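Side-chain contact in rhusiopathiae surface protein B (Erysipelothrix rhusiopathiae, PDB 3V10), which probably binds collagen as a cell-wall-anchored surface adhesin, the chain here being its collagen-binding region: residues A8-F13 with D49-T54. Sequence-based numbering, arbitrary orientation.
Sequences AIFTQF and DFFDLT
F10 and F51 meet as a T-shaped aromatic pair, F10 supplying the edge: the ring planes stand at 83° to each other and the centroids are 5.3 Å apart. F10 CE2 sits over the centre of the F51 ring, 4.0 Å from F51 CD2, while F10 CZ lies at the root of the same ring, 4.0 Å from F51 CG and 4.1 Å from F51 CB. F10 carries CG anti to its own carbonyl carbon (chi1 -52°), sending the ring across to the other strand, and F51 holds CG between N and the carbonyl carbon (chi1 58°), swinging its ring toward segment 8-13. With no hydrogen bond between the segments, the contact rests on this buried aromatic pair. I9 lays CG1 over one face of the F10 ring, 3.6 Å above its plane and offset toward the rim. F51 also stacks on F99 and meets F34 edge to face, contacts that would limit its rotation. On the F10 side, T11 and Q12 both face A33 in a classic beta bulge. Strand 10-16 pairs with 28-35 and strand 50-54 with 96-101, so the two phenylalanines join non-adjacent strands through an aromatic cluster inside an immunoglobulin-like beta domain, consistent with the DEv-IgG fold of collagen-binding adhesins.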
ATOM      1  N   ALA A   8      -4.638 -31.115  -2.932  1.00 16.26           N
ATOM      2  CA  ALA A   8      -4.914 -30.839  -1.524  1.00 14.82           C
ATOM      3  C   ALA A   8      -3.656 -30.709  -0.666  1.00 15.23           C
ATOM      4  O   ALA A   8      -3.516 -31.403   0.340  1.00 15.23           O
ATOM      5  CB  ALA A   8      -5.817 -31.931  -0.956  1.00 16.30           C
ATOM      6  N   ILE A   9      -2.754 -29.812  -1.052  1.00 14.25           N
ATOM      7  CA  ILE A   9      -1.508 -29.609  -0.308  1.00 13.26           C
ATOM      8  C   ILE A   9      -1.514 -28.330   0.518  1.00 13.56           C
ATOM      9  O   ILE A   9      -0.542 -28.033   1.219  1.00 15.04           O
ATOM     10  CB  ILE A   9      -0.271 -29.554  -1.253  1.00 13.04           C
ATOM     11  CG1 ILE A   9      -0.454 -28.460  -2.306  1.00 12.38           C
ATOM     12  CG2 ILE A   9      -0.067 -30.900  -1.923  1.00 14.22           C
ATOM     13  CD1 ILE A   9       0.830 -28.062  -2.997  1.00 11.21           C
ATOM     14  N   PHE A  10      -2.614 -27.587   0.453  1.00 13.78           N
ATOM     15  CA  PHE A  10      -2.731 -26.329   1.175  1.00 14.79           C
ATOM     16  C   PHE A  10      -3.378 -26.495   2.542  1.00 16.78           C
ATOM     17  O   PHE A  10      -4.575 -26.777   2.661  1.00 17.27           O
ATOM     18  CB  PHE A  10      -3.483 -25.336   0.295  1.00 14.29           C
ATOM     19  CG  PHE A  10      -2.891 -25.226  -1.083  1.00 13.81           C
ATOM     20  CD1 PHE A  10      -3.398 -25.979  -2.138  1.00 14.71           C
ATOM     21  CD2 PHE A  10      -1.759 -24.446  -1.305  1.00 13.71           C
ATOM     22  CE1 PHE A  10      -2.783 -25.959  -3.391  1.00 12.82           C
ATOM     23  CE2 PHE A  10      -1.140 -24.421  -2.550  1.00 11.47           C
ATOM     24  CZ  PHE A  10      -1.651 -25.177  -3.595  1.00 12.60           C
ATOM     25  N   THR A  11      -2.553 -26.297   3.569  1.00 19.63           N
ATOM     26  CA  THR A  11      -2.944 -26.455   4.967  1.00 20.67           C
ATOM     27  C   THR A  11      -3.509 -25.227   5.676  1.00 20.83           C
ATOM     28  O   THR A  11      -4.057 -25.346   6.773  1.00 21.37           O
ATOM     29  CB  THR A  11      -1.747 -26.953   5.797  1.00 21.19           C
ATOM     30  OG1 THR A  11      -0.713 -25.963   5.771  1.00 23.01           O
ATOM     31  CG2 THR A  11      -1.203 -28.256   5.222  1.00 23.14           C
ATOM     32  N   GLN A  12      -3.373 -24.049   5.073  1.00 20.45           N
ATOM     33  CA  GLN A  12      -3.881 -22.834   5.695  1.00 19.08           C
ATOM     34  C   GLN A  12      -4.226 -21.782   4.652  1.00 17.74           C
ATOM     35  O   GLN A  12      -3.565 -21.683   3.619  1.00 16.26           O
ATOM     36  CB  GLN A  12      -2.846 -22.257   6.674  1.00 19.96           C
ATOM     37  CG  GLN A  12      -2.598 -23.123   7.907  1.00 21.76           C
ATOM     38  CD  GLN A  12      -1.522 -22.566   8.820  1.00 22.62           C
ATOM     39  OE1 GLN A  12      -0.896 -21.548   8.517  1.00 27.67           O
ATOM     40  NE2 GLN A  12      -1.298 -23.235   9.948  1.00 25.60           N
ATOM     41  N   PHE A  13      -5.262 -20.999   4.929  1.00 16.85           N
ATOM     42  CA  PHE A  13      -5.681 -19.947   4.010  1.00 17.07           C
ATOM     43  C   PHE A  13      -6.500 -18.890   4.736  1.00 18.03           C
ATOM     44  O   PHE A  13      -7.496 -19.208   5.389  1.00 18.53           O
ATOM     45  CB  PHE A  13      -6.499 -20.540   2.862  1.00 16.45           C
ATOM     46  CG  PHE A  13      -7.065 -19.510   1.929  1.00 17.48           C
ATOM     47  CD1 PHE A  13      -6.255 -18.502   1.416  1.00 17.51           C
ATOM     48  CD2 PHE A  13      -8.410 -19.536   1.573  1.00 17.27           C
ATOM     49  CE1 PHE A  13      -6.778 -17.530   0.565  1.00 16.87           C
ATOM     50  CE2 PHE A  13      -8.943 -18.564   0.719  1.00 16.91           C
ATOM     51  CZ  PHE A  13      -8.121 -17.562   0.218  1.00 17.99           C
ATOM     52  N   ASP A  49       7.963 -28.187 -10.570  1.00 15.85           N
ATOM     53  CA  ASP A  49       6.580 -28.368 -10.138  1.00 14.66           C
ATOM     54  C   ASP A  49       6.123 -26.978  -9.714  1.00 14.77           C
ATOM     55  O   ASP A  49       6.944 -26.147  -9.322  1.00 14.37           O
ATOM     56  CB  ASP A  49       6.476 -29.344  -8.958  1.00 16.07           C
ATOM     57  CG  ASP A  49       6.791 -30.781  -9.348  1.00 18.00           C
ATOM     58  OD1 ASP A  49       6.818 -31.095 -10.562  1.00 17.71           O
ATOM     59  OD2 ASP A  49       6.997 -31.603  -8.430  1.00 17.41           O
ATOM     60  N   PHE A  50       4.824 -26.729  -9.777  1.00 14.61           N
ATOM     61  CA  PHE A  50       4.299 -25.405  -9.465  1.00 13.58           C
ATOM     62  C   PHE A  50       2.827 -25.402  -9.078  1.00 13.47           C
ATOM     63  O   PHE A  50       2.158 -26.429  -9.085  1.00 13.31           O
ATOM     64  CB  PHE A  50       4.425 -24.535 -10.711  1.00 13.72           C
ATOM     65  CG  PHE A  50       3.640 -25.067 -11.885  1.00 15.00           C
ATOM     66  CD1 PHE A  50       4.132 -26.123 -12.646  1.00 15.65           C
ATOM     67  CD2 PHE A  50       2.377 -24.557 -12.185  1.00 14.46           C
ATOM     68  CE1 PHE A  50       3.379 -26.668 -13.689  1.00 16.81           C
ATOM     69  CE2 PHE A  50       1.616 -25.095 -13.224  1.00 16.74           C
ATOM     70  CZ  PHE A  50       2.119 -26.154 -13.977  1.00 14.41           C
ATOM     71  N   PHE A  51       2.342 -24.211  -8.736  1.00 12.02           N
ATOM     72  CA  PHE A  51       0.938 -23.982  -8.457  1.00 11.64           C
ATOM     73  C   PHE A  51       0.682 -22.514  -8.739  1.00 11.96           C
ATOM     74  O   PHE A  51       1.591 -21.683  -8.653  1.00 14.10           O
ATOM     75  CB  PHE A  51       0.500 -24.371  -7.028  1.00 10.60           C
ATOM     76  CG  PHE A  51       1.237 -23.674  -5.919  1.00 11.70           C
ATOM     77  CD1 PHE A  51       2.274 -24.313  -5.258  1.00 10.68           C
ATOM     78  CD2 PHE A  51       0.823 -22.425  -5.465  1.00 10.34           C
ATOM     79  CE1 PHE A  51       2.891 -23.720  -4.150  1.00 11.91           C
ATOM     80  CE2 PHE A  51       1.428 -21.827  -4.366  1.00 10.97           C
ATOM     81  CZ  PHE A  51       2.462 -22.473  -3.705  1.00 10.67           C
ATOM     82  N   ASP A  52      -0.550 -22.213  -9.110  1.00 10.96           N
ATOM     83  CA  ASP A  52      -0.929 -20.859  -9.455  1.00 12.79           C
ATOM     84  C   ASP A  52      -2.009 -20.276  -8.579  1.00 11.99           C
ATOM     85  O   ASP A  52      -2.981 -20.949  -8.231  1.00 12.00           O
ATOM     86  CB  ASP A  52      -1.384 -20.822 -10.913  1.00 13.01           C
ATOM     87  CG  ASP A  52      -0.268 -21.161 -11.871  1.00 15.54           C
ATOM     88  OD1 ASP A  52       0.711 -20.388 -11.928  1.00 11.13           O
ATOM     89  OD2 ASP A  52      -0.361 -22.200 -12.561  1.00 14.55           O
ATOM     90  N   LEU A  53      -1.839 -19.003  -8.244  1.00 10.25           N
ATOM     91  CA  LEU A  53      -2.808 -18.287  -7.430  1.00 11.02           C
ATOM     92  C   LEU A  53      -3.513 -17.295  -8.350  1.00 11.06           C
ATOM     93  O   LEU A  53      -2.881 -16.687  -9.215  1.00 13.13           O
ATOM     94  CB  LEU A  53      -2.094 -17.541  -6.296  1.00 12.55           C
ATOM     95  CG  LEU A  53      -1.210 -18.416  -5.400  1.00 12.47           C
ATOM     96  CD1 LEU A  53      -0.530 -17.559  -4.337  1.00 15.18           C
ATOM     97  CD2 LEU A  53      -2.054 -19.494  -4.751  1.00 13.82           C
ATOM     98  N   THR A  54      -4.820 -17.145  -8.174  1.00 10.20           N
ATOM     99  CA  THR A  54      -5.591 -16.225  -8.998  1.00 11.49           C
ATOM    100  C   THR A  54      -6.419 -15.288  -8.135  1.00 11.36           C
ATOM    101  O   THR A  54      -7.404 -15.701  -7.534  1.00 11.57           O
ATOM    102  CB  THR A  54      -6.543 -16.978  -9.941  1.00 12.29           C
ATOM    103  OG1 THR A  54      -5.799 -17.933 -10.707  1.00 14.71           O
ATOM    104  CG2 THR A  54      -7.235 -16.007 -10.887  1.00 15.58           C
TER